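Local structure of thioesterase (Pseudomonas aeruginosa, 3QY3) at residues S83-L88 with L113-H118; I34-G39 with F53-E58; L28-H33 with R60-E65; L134-H139 with P146-I151; L117-L120 with T126-E129. The protein probably hydrolyses fatty acyl-CoA thioesters, as a member of the hotdog-fold thioesterase family. All blocks are in the same frame, centred on the assembly; numbering follows the deposited sequence. Where two conformers were deposited one is given.

Contact 1: residues S83-L88 with L113-H118; sequences SLHTYL and LEHRLH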
# COMPACT_ATOMS: atom_id res chain seq x y z
N SER A 83 14.93 -11.88 -1.05
CA SER A 83 13.65 -12.47 -0.69
C SER A 83 13.25 -13.46 -1.71
O SER A 83 13.29 -13.12 -2.89
CB SER A 83 12.53 -11.38 -0.69
OG SER A 83 12.75 -10.44 0.41
N LEU A 84 12.82 -14.64 -1.27
CA LEU A 84 12.29 -15.65 -2.14
C LEU A 84 10.97 -16.09 -1.56
O LEU A 84 10.85 -16.36 -0.38
CB LEU A 84 13.22 -16.85 -2.22
CG LEU A 84 12.61 -18.11 -2.92
CD1 LEU A 84 12.58 -17.93 -4.35
CD2 LEU A 84 13.39 -19.43 -2.56
N HIS A 85 9.93 -16.14 -2.41
CA HIS A 85 8.68 -16.62 -1.98
C HIS A 85 7.99 -17.42 -3.06
O HIS A 85 7.88 -16.94 -4.19
CB HIS A 85 7.74 -15.47 -1.54
CG HIS A 85 6.46 -15.94 -0.94
ND1 HIS A 85 6.35 -16.34 0.35
CD2 HIS A 85 5.21 -15.99 -1.45
CE1 HIS A 85 5.12 -16.73 0.59
NE2 HIS A 85 4.40 -16.48 -0.48
N THR A 86 7.52 -18.60 -2.68
CA THR A 86 6.72 -19.45 -3.52
C THR A 86 5.26 -19.41 -3.08
O THR A 86 4.96 -19.64 -1.90
CB THR A 86 7.22 -20.91 -3.45
OG1 THR A 86 8.57 -20.91 -3.86
CG2 THR A 86 6.43 -21.80 -4.38
N TYR A 87 4.37 -19.08 -4.04
CA TYR A 87 2.95 -18.89 -3.86
C TYR A 87 2.25 -20.21 -4.14
O TYR A 87 2.24 -20.73 -5.27
CB TYR A 87 2.32 -17.80 -4.77
CG TYR A 87 2.97 -16.45 -4.62
CD1 TYR A 87 2.40 -15.48 -3.81
CD2 TYR A 87 4.11 -16.13 -5.33
CE1 TYR A 87 3.02 -14.26 -3.65
CE2 TYR A 87 4.72 -14.87 -5.19
CZ TYR A 87 4.14 -13.96 -4.35
OH TYR A 87 4.73 -12.75 -4.25
N LEU A 88 1.59 -20.74 -3.12
CA LEU A 88 0.96 -22.03 -3.27
C LEU A 88 -0.56 -22.03 -3.21
O LEU A 88 -1.22 -22.79 -3.92
CB LEU A 88 1.54 -22.99 -2.21
CG LEU A 88 3.05 -23.22 -2.34
CD1 LEU A 88 3.65 -23.95 -1.13
CD2 LEU A 88 3.32 -23.90 -3.65
N LEU A 113 16.49 -16.52 7.15
CA LEU A 113 15.27 -16.81 7.85
C LEU A 113 14.32 -17.48 6.90
O LEU A 113 13.91 -16.87 5.89
CB LEU A 113 14.59 -15.54 8.36
CG LEU A 113 14.99 -14.79 9.56
CD1 LEU A 113 14.01 -13.51 9.72
CD2 LEU A 113 14.96 -15.77 10.80
N GLU A 114 13.97 -18.71 7.20
CA GLU A 114 13.10 -19.48 6.36
C GLU A 114 11.69 -19.26 6.85
O GLU A 114 11.46 -19.13 8.06
CB GLU A 114 13.51 -20.94 6.43
CG GLU A 114 14.93 -21.09 6.05
CD GLU A 114 15.14 -21.93 4.90
OE1 GLU A 114 14.46 -21.70 3.88
OE2 GLU A 114 15.99 -22.85 5.05
N HIS A 115 10.72 -19.21 5.93
CA HIS A 115 9.37 -18.97 6.32
C HIS A 115 8.37 -19.95 5.71
O HIS A 115 8.59 -20.51 4.61
CB HIS A 115 8.96 -17.49 6.02
CG HIS A 115 8.86 -17.15 4.55
ND1 HIS A 115 9.84 -16.45 3.89
CD2 HIS A 115 7.88 -17.39 3.63
CE1 HIS A 115 9.46 -16.25 2.64
NE2 HIS A 115 8.29 -16.86 2.44
N ARG A 116 7.28 -20.14 6.46
CA ARG A 116 6.12 -20.84 5.96
C ARG A 116 4.89 -20.06 6.39
O ARG A 116 4.84 -19.51 7.51
CB ARG A 116 6.09 -22.27 6.46
CG ARG A 116 7.12 -23.11 5.69
CD ARG A 116 7.32 -24.50 6.25
NE ARG A 116 6.25 -25.39 5.86
CZ ARG A 116 5.19 -25.62 6.61
NH1 ARG A 116 5.08 -24.99 7.77
NH2 ARG A 116 4.25 -26.47 6.20
N LEU A 117 3.93 -19.97 5.48
CA LEU A 117 2.72 -19.20 5.68
C LEU A 117 1.50 -20.14 5.66
O LEU A 117 1.40 -21.03 4.81
CB LEU A 117 2.63 -18.20 4.54
CG LEU A 117 2.92 -16.77 4.76
CD1 LEU A 117 4.16 -16.60 5.65
CD2 LEU A 117 2.91 -16.06 3.41
N HIS A 118 0.62 -19.98 6.65
CA HIS A 118 -0.63 -20.73 6.79
C HIS A 118 -1.72 -19.64 7.10
O HIS A 118 -1.44 -18.46 7.15
CB HIS A 118 -0.55 -21.73 7.96
CG HIS A 118 0.70 -22.58 8.01
ND1 HIS A 118 0.93 -23.64 7.17
CD2 HIS A 118 1.76 -22.54 8.86
CE1 HIS A 118 2.08 -24.21 7.47
NE2 HIS A 118 2.61 -23.55 8.49
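His115 is the first residue of 113-118 to reach across to 83-88, and it does so with its imidazole. Its CG lies between the backbone N and the carbonyl carbon (chi1 68°), which lifts the ring off its strand toward the other one. NE2 of His115 meets ND1 of His85 at 2.9 Å in a hydrogen bond with an angle of 162° at the hydrogen; either nitrogen could be the donor. The two rings meet rim to rim, with planes 17° apart, and each nitrogen lies at the edge of the other ring, near its plane. On the same ring, CE1 of His115 comes within 3.3 Å of the backbone O of Leu84. Two residues on, Leu117 sends CD2 to CE1 of His85 at 3.6 Å, a van der Waals contact oblique to the His85 ring. CD2 of His85 stands 3.5 Å above the plane of the Tyr87 ring, over its centre. The strand axes run 9.0 Å apart and nearly parallel, too far for direct backbone pairing: strand 128-138 lies between them and bonds to both. Leu56 of helix 51-66 packs on His115 and Leu117, and a strand of the second subunit pairs with 83-86.

Contact 2: residues I34-G39 with F53-E58; sequences IPVRWG and FQYLEE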
# COMPACT_ATOMS: atom_id res chain seq x y z
N ILE A 34 -1.11 -12.27 11.49
CA ILE A 34 -1.20 -11.01 10.75
C ILE A 34 -2.60 -10.97 10.12
O ILE A 34 -2.85 -11.65 9.09
CB ILE A 34 -0.15 -10.85 9.62
CG1 ILE A 34 1.33 -11.15 10.04
CG2 ILE A 34 -0.33 -9.43 8.95
CD1 ILE A 34 1.90 -10.26 11.09
N PRO A 35 -3.51 -10.17 10.70
CA PRO A 35 -4.82 -10.07 10.06
C PRO A 35 -4.72 -9.48 8.67
O PRO A 35 -4.05 -8.45 8.47
CB PRO A 35 -5.62 -9.14 11.00
CG PRO A 35 -4.91 -9.25 12.32
CD PRO A 35 -3.47 -9.46 12.01
N VAL A 36 -5.49 -10.06 7.76
CA VAL A 36 -5.65 -9.55 6.40
C VAL A 36 -6.64 -8.43 6.37
O VAL A 36 -7.69 -8.51 7.01
CB VAL A 36 -6.10 -10.68 5.45
CG1 VAL A 36 -6.39 -10.16 4.04
CG2 VAL A 36 -5.00 -11.77 5.40
N ARG A 37 -6.33 -7.38 5.63
CA ARG A 37 -7.19 -6.24 5.46
C ARG A 37 -7.85 -6.35 4.12
O ARG A 37 -7.26 -6.91 3.19
CB ARG A 37 -6.39 -4.91 5.49
CG ARG A 37 -5.81 -4.58 6.85
CD ARG A 37 -4.81 -3.42 6.69
NE ARG A 37 -4.04 -3.18 7.91
CZ ARG A 37 -2.99 -2.38 7.97
NH1 ARG A 37 -2.55 -1.71 6.90
NH2 ARG A 37 -2.32 -2.28 9.13
N TRP A 38 -9.08 -5.86 4.02
CA TRP A 38 -9.86 -5.99 2.79
C TRP A 38 -9.09 -5.33 1.66
O TRP A 38 -9.03 -5.83 0.53
CB TRP A 38 -11.22 -5.36 2.99
CG TRP A 38 -12.16 -5.52 1.82
CD1 TRP A 38 -13.02 -6.56 1.59
CD2 TRP A 38 -12.27 -4.64 0.73
NE1 TRP A 38 -13.68 -6.38 0.41
CE2 TRP A 38 -13.24 -5.20 -0.15
CE3 TRP A 38 -11.69 -3.41 0.40
CZ2 TRP A 38 -13.67 -4.54 -1.31
CZ3 TRP A 38 -12.09 -2.77 -0.81
CH2 TRP A 38 -13.04 -3.36 -1.65
N GLY A 39 -8.46 -4.20 1.96
CA GLY A 39 -7.68 -3.42 0.95
C GLY A 39 -6.39 -4.11 0.54
O GLY A 39 -5.70 -3.58 -0.34
N PHE A 53 4.79 -10.08 1.12
CA PHE A 53 6.07 -9.55 1.61
C PHE A 53 5.97 -8.58 2.76
O PHE A 53 6.87 -8.53 3.60
CB PHE A 53 6.86 -8.99 0.43
CG PHE A 53 7.29 -10.04 -0.57
CD1 PHE A 53 8.28 -10.94 -0.29
CD2 PHE A 53 6.64 -10.14 -1.78
CE1 PHE A 53 8.68 -11.92 -1.24
CE2 PHE A 53 6.98 -11.11 -2.67
CZ PHE A 53 8.04 -11.99 -2.42
N GLN A 54 4.82 -7.90 2.82
CA GLN A 54 4.53 -7.05 3.97
C GLN A 54 4.24 -7.91 5.18
O GLN A 54 4.62 -7.55 6.31
CB GLN A 54 3.38 -6.09 3.70
CG GLN A 54 3.14 -5.17 4.83
CD GLN A 54 2.25 -3.95 4.48
OE1 GLN A 54 1.01 -3.98 4.59
NE2 GLN A 54 2.91 -2.85 4.07
N TYR A 55 3.48 -8.99 4.97
CA TYR A 55 3.24 -9.94 6.06
C TYR A 55 4.52 -10.51 6.63
O TYR A 55 4.72 -10.53 7.88
CB TYR A 55 2.28 -11.06 5.63
CG TYR A 55 0.94 -10.67 5.06
CD1 TYR A 55 0.38 -9.44 5.30
CD2 TYR A 55 0.19 -11.58 4.32
CE1 TYR A 55 -0.87 -9.04 4.73
CE2 TYR A 55 -1.07 -11.23 3.83
CZ TYR A 55 -1.60 -9.98 4.06
OH TYR A 55 -2.81 -9.72 3.48
N LEU A 56 5.43 -10.88 5.73
CA LEU A 56 6.75 -11.43 6.13
C LEU A 56 7.58 -10.37 6.85
O LEU A 56 8.17 -10.62 7.90
CB LEU A 56 7.51 -11.95 4.92
CG LEU A 56 6.89 -13.20 4.30
CD1 LEU A 56 7.57 -13.43 2.95
CD2 LEU A 56 6.99 -14.44 5.18
N GLU A 57 7.55 -9.12 6.33
CA GLU A 57 8.17 -8.01 7.02
C GLU A 57 7.64 -7.79 8.42
O GLU A 57 8.43 -7.65 9.36
CB GLU A 57 7.95 -6.71 6.23
CG GLU A 57 8.50 -5.46 6.85
CD GLU A 57 8.10 -4.29 6.02
OE1 GLU A 57 6.92 -3.90 6.10
OE2 GLU A 57 8.90 -3.82 5.23
N GLU A 58 6.32 -7.80 8.57
CA GLU A 58 5.70 -7.64 9.89
C GLU A 58 6.16 -8.73 10.87
O GLU A 58 6.47 -8.45 12.04
CB GLU A 58 4.20 -7.56 9.78
CG GLU A 58 3.58 -7.16 11.10
CD GLU A 58 3.96 -5.72 11.54
OE1 GLU A 58 4.45 -4.93 10.68
OE2 GLU A 58 3.72 -5.40 12.72
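Ile34 of strand 28-35 and Val36, two residues on, pack on Tyr55 and Glu58 of helix 51-66, the long helix that the curved antiparallel sheet wraps in the hotdog fold. The contacts across the two segments are apolar or nearly so. Ile34 divides its two branches between two side chains about one turn apart: CG2, anti to the backbone N, is directed to Tyr55 and touches CD1 of that ring at 3.7 Å, while CG1, beside the N (chi1 -49°), carries CD1 of Ile34 to CG of Glu58 at 3.5 Å. Val36 meets the hydroxyl end of the same tyrosine, its CG2 lying 4.1 Å from CZ of Tyr55. Both approaches are oblique to the ring.

The polar ends are bound beyond the two segments. OH of Tyr55 is hydrogen-bonded to OD2 of Asp40, which also accepts a bond from N of Arg37, tying the turn after the strand to the helix through one carboxylate oxygen. Glu58 bends at chi2 (66°), and its OE1 accepts a bond from N of Trp38 of the third subunit. NH2 of Arg37 forms a salt bridge with OD2 of Asp40 of that subunit, and NH1 of Arg37 a hydrogen bond with OE1 of its Gln54. Across the contact, OH of Tyr55 has CG2 of Val36 at 3.6 Å and CG1 of Val36 at 3.7 Å.

Contact 3: residues L28-H33 with R60-E65; sequences LLHTAH and RVAWFE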
# COMPACT_ATOMS: atom_id res chain seq x y z
N LEU A 28 12.04 -23.40 15.04
CA LEU A 28 11.07 -22.27 14.99
C LEU A 28 11.51 -21.11 15.85
O LEU A 28 11.63 -21.25 17.07
CB LEU A 28 9.69 -22.73 15.44
CG LEU A 28 8.51 -21.77 15.43
CD1 LEU A 28 8.20 -21.32 13.96
CD2 LEU A 28 7.28 -22.49 16.06
N LEU A 29 11.73 -19.94 15.24
CA LEU A 29 12.11 -18.74 15.94
C LEU A 29 10.92 -17.88 16.40
O LEU A 29 10.92 -17.25 17.46
CB LEU A 29 13.05 -17.95 15.05
CG LEU A 29 14.44 -18.54 14.78
CD1 LEU A 29 15.15 -17.68 13.74
CD2 LEU A 29 15.27 -18.62 16.10
N HIS A 30 9.89 -17.79 15.55
CA HIS A 30 8.81 -16.87 15.80
C HIS A 30 7.57 -17.27 14.99
O HIS A 30 7.71 -17.77 13.89
CB HIS A 30 9.17 -15.44 15.37
CG HIS A 30 8.23 -14.42 15.92
ND1 HIS A 30 8.24 -14.06 17.25
CD2 HIS A 30 7.22 -13.74 15.34
CE1 HIS A 30 7.28 -13.17 17.45
NE2 HIS A 30 6.67 -12.94 16.31
N THR A 31 6.42 -17.08 15.62
CA THR A 31 5.12 -17.22 14.97
C THR A 31 4.38 -15.93 15.11
O THR A 31 4.11 -15.45 16.24
CB THR A 31 4.32 -18.38 15.56
OG1 THR A 31 5.09 -19.60 15.45
CG2 THR A 31 2.97 -18.52 14.80
N ALA A 32 4.03 -15.32 13.97
CA ALA A 32 3.26 -14.06 13.99
C ALA A 32 1.89 -14.29 13.40
O ALA A 32 1.74 -15.10 12.46
CB ALA A 32 3.98 -12.90 13.16
N HIS A 33 0.89 -13.60 13.92
CA HIS A 33 -0.47 -13.65 13.39
C HIS A 33 -0.79 -12.29 12.79
O HIS A 33 -0.74 -11.29 13.49
CB HIS A 33 -1.48 -13.97 14.50
CG HIS A 33 -1.43 -15.38 14.97
ND1 HIS A 33 -2.37 -15.90 15.84
CD2 HIS A 33 -0.58 -16.39 14.69
CE1 HIS A 33 -2.05 -17.16 16.12
NE2 HIS A 33 -0.97 -17.48 15.43
N ARG A 60 8.98 -10.51 10.74
CA ARG A 60 10.39 -10.25 11.15
C ARG A 60 10.51 -9.10 12.11
O ARG A 60 11.27 -9.15 13.11
CB ARG A 60 11.34 -9.93 9.98
CG ARG A 60 11.51 -10.94 8.95
CD ARG A 60 12.63 -10.46 7.96
NE ARG A 60 12.38 -9.18 7.26
CZ ARG A 60 11.65 -9.07 6.15
NH1 ARG A 60 11.54 -7.91 5.58
NH2 ARG A 60 11.00 -10.12 5.64
N VAL A 61 9.78 -8.01 11.85
CA VAL A 61 9.79 -6.87 12.78
C VAL A 61 9.35 -7.28 14.18
O VAL A 61 10.02 -6.95 15.15
CB VAL A 61 8.94 -5.68 12.22
CG1 VAL A 61 8.70 -4.60 13.27
CG2 VAL A 61 9.67 -5.10 10.99
N ALA A 62 8.31 -8.10 14.28
CA ALA A 62 7.86 -8.61 15.59
C ALA A 62 8.89 -9.48 16.27
O ALA A 62 9.16 -9.31 17.48
CB ALA A 62 6.53 -9.39 15.40
N TRP A 63 9.54 -10.39 15.52
CA TRP A 63 10.67 -11.19 16.04
C TRP A 63 11.81 -10.28 16.53
O TRP A 63 12.30 -10.44 17.67
CB TRP A 63 11.21 -12.16 15.02
CG TRP A 63 12.32 -12.99 15.51
CD1 TRP A 63 12.33 -13.75 16.66
CD2 TRP A 63 13.56 -13.21 14.88
NE1 TRP A 63 13.54 -14.41 16.79
CE2 TRP A 63 14.32 -14.07 15.72
CE3 TRP A 63 14.16 -12.70 13.72
CZ2 TRP A 63 15.63 -14.46 15.40
CZ3 TRP A 63 15.45 -13.09 13.43
CH2 TRP A 63 16.17 -13.96 14.26
N PHE A 64 12.22 -9.34 15.68
CA PHE A 64 13.22 -8.39 16.09
C PHE A 64 12.82 -7.65 17.38
O PHE A 64 13.69 -7.44 18.27
CB PHE A 64 13.53 -7.37 14.99
CG PHE A 64 14.16 -7.94 13.76
CD1 PHE A 64 14.98 -9.05 13.79
CD2 PHE A 64 13.97 -7.31 12.56
CE1 PHE A 64 15.57 -9.53 12.61
CE2 PHE A 64 14.57 -7.78 11.43
CZ PHE A 64 15.34 -8.90 11.47
N GLU A 65 11.55 -7.27 17.49
CA GLU A 65 11.09 -6.56 18.70
C GLU A 65 11.27 -7.43 19.93
O GLU A 65 11.72 -6.92 20.99
CB GLU A 65 9.62 -6.08 18.59
CG GLU A 65 9.12 -5.45 19.91
CD GLU A 65 7.60 -5.20 19.96
OE1 GLU A 65 6.90 -5.50 18.96
OE2 GLU A 65 7.12 -4.71 21.01
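A classic beta bulge, in which Leu29 and His30 both face Leu101 of the neighbouring strand, brings two consecutive side chains of 28-33 toward helix 51-66, and Trp63 receives both. The imidazole of His30 lies along the helix surface. CB of Trp63 stands over its face in a CH-pi contact, 4.2 Å from the His30 ring centroid and 27° off the normal, and the backbone N of Trp63 sits over the same ring at a height of 3.9 Å. Beyond it, NE2 of His30 reaches CB of Ala62 at 3.7 Å. The two aromatic rings themselves meet obliquely, and the two side chains slide past one another in opposite directions. Trp63 carries CG anti to its own N (chi1 -179°), which runs the indole past His30 to Leu29. There CB of Leu29 lies over the indole, offset toward its rim, and CD1 of Leu29 touches CZ2 of Trp63 at 3.7 Å. Leu113 of strand 110-119 packs on both Leu29 and Trp63, closing the cluster from the sheet. The strand and helix axes pass 8.4 Å apart at 125°, a steep crossing of edge strand over central helix that belongs to the hotdog fold.

Contact 4: residues L134-H139 with P146-I151; sequences LVWVRH and PVPDSI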
# COMPACT_ATOMS: atom_id res chain seq x y z
N LEU A 134 19.20 -12.03 5.48
CA LEU A 134 19.50 -10.79 6.14
C LEU A 134 21.00 -10.72 6.33
O LEU A 134 21.67 -11.73 6.57
CB LEU A 134 18.82 -10.77 7.53
CG LEU A 134 17.30 -11.00 7.65
CD1 LEU A 134 17.03 -11.44 9.11
CD2 LEU A 134 16.59 -9.71 7.27
N VAL A 135 21.51 -9.50 6.23
CA VAL A 135 22.89 -9.20 6.54
C VAL A 135 22.90 -8.05 7.57
O VAL A 135 22.12 -7.09 7.44
CB VAL A 135 23.71 -8.86 5.25
CG1 VAL A 135 23.75 -10.05 4.26
CG2 VAL A 135 23.14 -7.63 4.51
N TRP A 136 23.74 -8.14 8.60
CA TRP A 136 23.85 -7.05 9.57
C TRP A 136 24.92 -6.11 9.02
O TRP A 136 25.99 -6.56 8.63
CB TRP A 136 24.20 -7.54 10.98
CG TRP A 136 22.98 -7.68 11.83
CD1 TRP A 136 22.57 -6.85 12.86
CD2 TRP A 136 21.96 -8.69 11.71
NE1 TRP A 136 21.34 -7.27 13.35
CE2 TRP A 136 20.97 -8.42 12.68
CE3 TRP A 136 21.81 -9.83 10.89
CZ2 TRP A 136 19.84 -9.25 12.85
CZ3 TRP A 136 20.66 -10.62 11.03
CH2 TRP A 136 19.70 -10.32 12.00
N VAL A 137 24.59 -4.83 9.00
CA VAL A 137 25.40 -3.79 8.44
C VAL A 137 25.41 -2.54 9.36
O VAL A 137 24.41 -2.19 10.00
CB VAL A 137 24.90 -3.38 7.04
CG1 VAL A 137 25.88 -2.42 6.39
CG2 VAL A 137 24.64 -4.60 6.13
N ARG A 138 26.55 -1.87 9.44
CA ARG A 138 26.56 -0.53 10.01
C ARG A 138 26.14 0.40 8.88
O ARG A 138 26.82 0.46 7.85
CB ARG A 138 27.94 -0.17 10.54
CG ARG A 138 27.95 1.18 11.20
CD ARG A 138 29.19 1.31 12.06
NE ARG A 138 29.01 0.67 13.37
CZ ARG A 138 28.63 1.31 14.48
NH1 ARG A 138 28.38 2.62 14.48
NH2 ARG A 138 28.50 0.63 15.62
N HIS A 139 25.04 1.13 9.05
CA HIS A 139 24.36 1.77 7.92
C HIS A 139 25.11 2.96 7.34
O HIS A 139 25.25 3.06 6.12
CB HIS A 139 22.96 2.20 8.31
CG HIS A 139 22.09 1.09 8.81
ND1 HIS A 139 21.93 -0.09 8.12
CD2 HIS A 139 21.33 0.99 9.92
CE1 HIS A 139 21.10 -0.87 8.80
NE2 HIS A 139 20.72 -0.24 9.89
N PRO A 146 28.92 -8.01 13.02
CA PRO A 146 28.44 -9.31 13.47
C PRO A 146 26.95 -9.37 13.85
O PRO A 146 26.33 -8.37 14.22
CB PRO A 146 29.35 -9.64 14.68
CG PRO A 146 30.53 -8.70 14.54
CD PRO A 146 29.97 -7.47 13.91
N VAL A 147 26.36 -10.53 13.68
CA VAL A 147 25.00 -10.78 14.14
C VAL A 147 24.99 -10.60 15.69
O VAL A 147 25.94 -11.00 16.36
CB VAL A 147 24.56 -12.21 13.72
CG1 VAL A 147 23.20 -12.56 14.25
CG2 VAL A 147 24.61 -12.37 12.20
N PRO A 148 23.93 -9.98 16.25
CA PRO A 148 23.80 -9.76 17.68
C PRO A 148 23.87 -11.06 18.46
O PRO A 148 23.49 -12.12 17.95
CB PRO A 148 22.39 -9.18 17.82
CG PRO A 148 22.10 -8.56 16.48
CD PRO A 148 22.78 -9.44 15.50
N ASP A 149 24.32 -10.96 19.71
CA ASP A 149 24.45 -12.11 20.56
C ASP A 149 23.13 -12.85 20.74
O ASP A 149 23.11 -14.07 20.83
CB ASP A 149 24.95 -11.66 21.94
CG ASP A 149 26.35 -11.09 21.87
OD1 ASP A 149 27.08 -11.50 20.91
OD2 ASP A 149 26.73 -10.28 22.81
N SER A 150 22.06 -12.09 20.83
CA SER A 150 20.73 -12.66 21.08
C SER A 150 20.33 -13.70 20.01
O SER A 150 19.81 -14.78 20.33
CB SER A 150 19.69 -11.53 21.14
OG SER A 150 19.67 -10.81 19.92
N ILE A 151 20.65 -13.40 18.77
CA ILE A 151 20.33 -14.30 17.66
C ILE A 151 21.26 -15.49 17.62
O ILE A 151 20.80 -16.63 17.51
CB ILE A 151 20.31 -13.54 16.32
CG1 ILE A 151 19.11 -12.60 16.34
CG2 ILE A 151 20.23 -14.51 15.12
CD1 ILE A 151 19.18 -11.53 15.36
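Trp136 is the broad bump of strand 128-138, and one face of its indole lies against a shallow concave surface formed by Val147, Pro148 and Ile151. Pro148 forms the floor under that face: its CD lies 3.5 Å from the centroid of the five-membered ring of Trp136, 19° off the normal, a close CH-pi contact. CG of Pro148 lies over the same face, 3.5 Å from NE1 of Trp136. At the far end of the six-membered ring, CD1 of Ile151 reaches CZ2 of Trp136 at 3.5 Å and CH2 of Trp136 at 3.6 Å; these two side chains come from opposite directions. Val147 adds an oblique contact, with CG2 4.0 Å from CE3 of Trp136. Near the root of the indole, O of Pro146 lies 4.0 Å from CB of Trp136. The chi1 of Trp136, -97°, departs from a staggered value, and this turn of the side chain lays the indole against the proline.

Ile151 also packs on Leu111 and on Trp63 of helix 51-66, while Pro148 is the N-cap residue of helix 149-155. The arrangement is that of a C-terminal helix folded back on the end of the hotdog sheet, its first turn anchored over a strand tryptophan.

Contact 5: residues L117-L120 with T126-E129; sequences LHTL and TYGE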
# COMPACT_ATOMS: atom_id res chain seq x y z
N LEU A 117 3.93 -19.97 5.48
CA LEU A 117 2.72 -19.20 5.68
C LEU A 117 1.50 -20.14 5.66
O LEU A 117 1.40 -21.03 4.81
CB LEU A 117 2.63 -18.20 4.54
CG LEU A 117 2.92 -16.77 4.76
CD1 LEU A 117 4.16 -16.60 5.65
CD2 LEU A 117 2.91 -16.06 3.41
N HIS A 118 0.62 -19.98 6.65
CA HIS A 118 -0.63 -20.73 6.79
C HIS A 118 -1.72 -19.64 7.10
O HIS A 118 -1.44 -18.46 7.15
CB HIS A 118 -0.55 -21.73 7.96
CG HIS A 118 0.70 -22.58 8.01
ND1 HIS A 118 0.93 -23.64 7.17
CD2 HIS A 118 1.76 -22.54 8.86
CE1 HIS A 118 2.08 -24.21 7.47
NE2 HIS A 118 2.61 -23.55 8.49
N THR A 119 -2.92 -20.09 7.39
CA THR A 119 -3.97 -19.21 7.95
C THR A 119 -4.40 -19.81 9.28
O THR A 119 -4.21 -21.00 9.54
CB THR A 119 -5.18 -18.99 6.98
OG1 THR A 119 -5.87 -20.23 6.76
CG2 THR A 119 -4.75 -18.32 5.65
N LEU A 120 -5.02 -19.00 10.13
CA LEU A 120 -5.53 -19.51 11.37
C LEU A 120 -6.55 -20.62 11.14
O LEU A 120 -6.52 -21.59 11.90
CB LEU A 120 -6.23 -18.43 12.16
CG LEU A 120 -5.47 -17.74 13.28
CD1 LEU A 120 -6.50 -16.98 14.11
CD2 LEU A 120 -4.60 -18.71 14.11
N THR A 126 -0.16 -25.11 3.54
CA THR A 126 0.95 -24.18 3.26
C THR A 126 0.53 -23.28 2.09
O THR A 126 0.39 -23.74 0.94
CB THR A 126 2.26 -24.92 2.98
OG1 THR A 126 2.59 -25.77 4.11
CG2 THR A 126 3.40 -23.90 2.77
N TYR A 127 0.34 -22.02 2.39
CA TYR A 127 -0.13 -21.07 1.44
C TYR A 127 1.03 -20.50 0.68
O TYR A 127 0.87 -20.10 -0.47
CB TYR A 127 -0.94 -19.99 2.14
CG TYR A 127 -2.31 -20.48 2.49
CD1 TYR A 127 -2.48 -21.43 3.46
CD2 TYR A 127 -3.43 -20.00 1.85
CE1 TYR A 127 -3.76 -21.95 3.77
CE2 TYR A 127 -4.69 -20.45 2.17
CZ TYR A 127 -4.86 -21.46 3.12
OH TYR A 127 -6.12 -21.99 3.42
N GLY A 128 2.19 -20.45 1.32
CA GLY A 128 3.41 -20.00 0.67
C GLY A 128 4.61 -20.30 1.56
O GLY A 128 4.46 -20.65 2.72
N GLU A 129 5.79 -20.27 0.98
CA GLU A 129 7.02 -20.58 1.71
C GLU A 129 8.19 -19.96 0.99
O GLU A 129 8.18 -19.76 -0.21
CB GLU A 129 7.26 -22.10 1.88
CG GLU A 129 7.24 -22.84 0.58
CD GLU A 129 7.49 -24.40 0.71
OE1 GLU A 129 7.13 -25.00 1.74
OE2 GLU A 129 8.03 -24.96 -0.25
O HOH W 1 -7.58 -20.11 4.72
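Tyr127 lays its ring across Thr119 near the turn of the beta hairpin that joins strands 110-119 and 128-138. The two side chains cross at about a right angle. CG2 of Thr119 stands over the centre of the Tyr127 ring, 4.0 Å from its centroid and 11° off the normal, a CH-pi contact. OG1 of Thr119 occupies the position between its backbone N and carbonyl carbon (chi1 65°), leaving CG2 beside the N to meet the ring. At the hydroxyl end a water links the pair, bonding to OG1 of Thr119 and donating to OH of Tyr127. The same OH is hydrogen-bonded to Asp122, within the hairpin turn, and Lys89 makes a cation-pi contact with the ring. Closer to the backbone, CD1 of Tyr127 passes CA of His118 at 3.9 Å.

His118 leaves the strand away from 126-129, yet its imidazole swings back obliquely to Thr126, whose OG1 lies 3.7 Å from CE1 of His118. The ring's ND1 is held by O of Gly125.

Backbone bonds fix the register. Leu117 and Gly128 form an antiparallel hydrogen-bonded pair: N of Leu117 donates to O of Gly128 at 2.9 Å, but the returning bond is shifted by one residue and comes from Tyr127. N of Gly128 is buried here without a partner in the model, while N of Tyr127 reaches O of Leu117 at 2.8 Å.

Overall arrangement
All five contacts reach helix 51-66 or the sheet that curves about it. Contacts 2 and 3 use the same strand and helix, with centres about 13 Å apart, and contact 2 nests inside the chain loop that contact 3 closes. Contact 1 touches both: Leu56 packs on His115, and Leu113 on Leu29 and Trp63. Contacts 1 and 5 share Leu117 and His118, their centres about 8 Å apart. Contact 4 lies on the opposite side of the chain's centre from contacts 1, 2 and 5, about 28 Å from contact 5 between centres, and meets contact 3 where Trp63 packs on Ile151. Subunit interfaces adjoin this framework: contacts 1 and 2 touch the second subunit, contacts 2 and 3 the third.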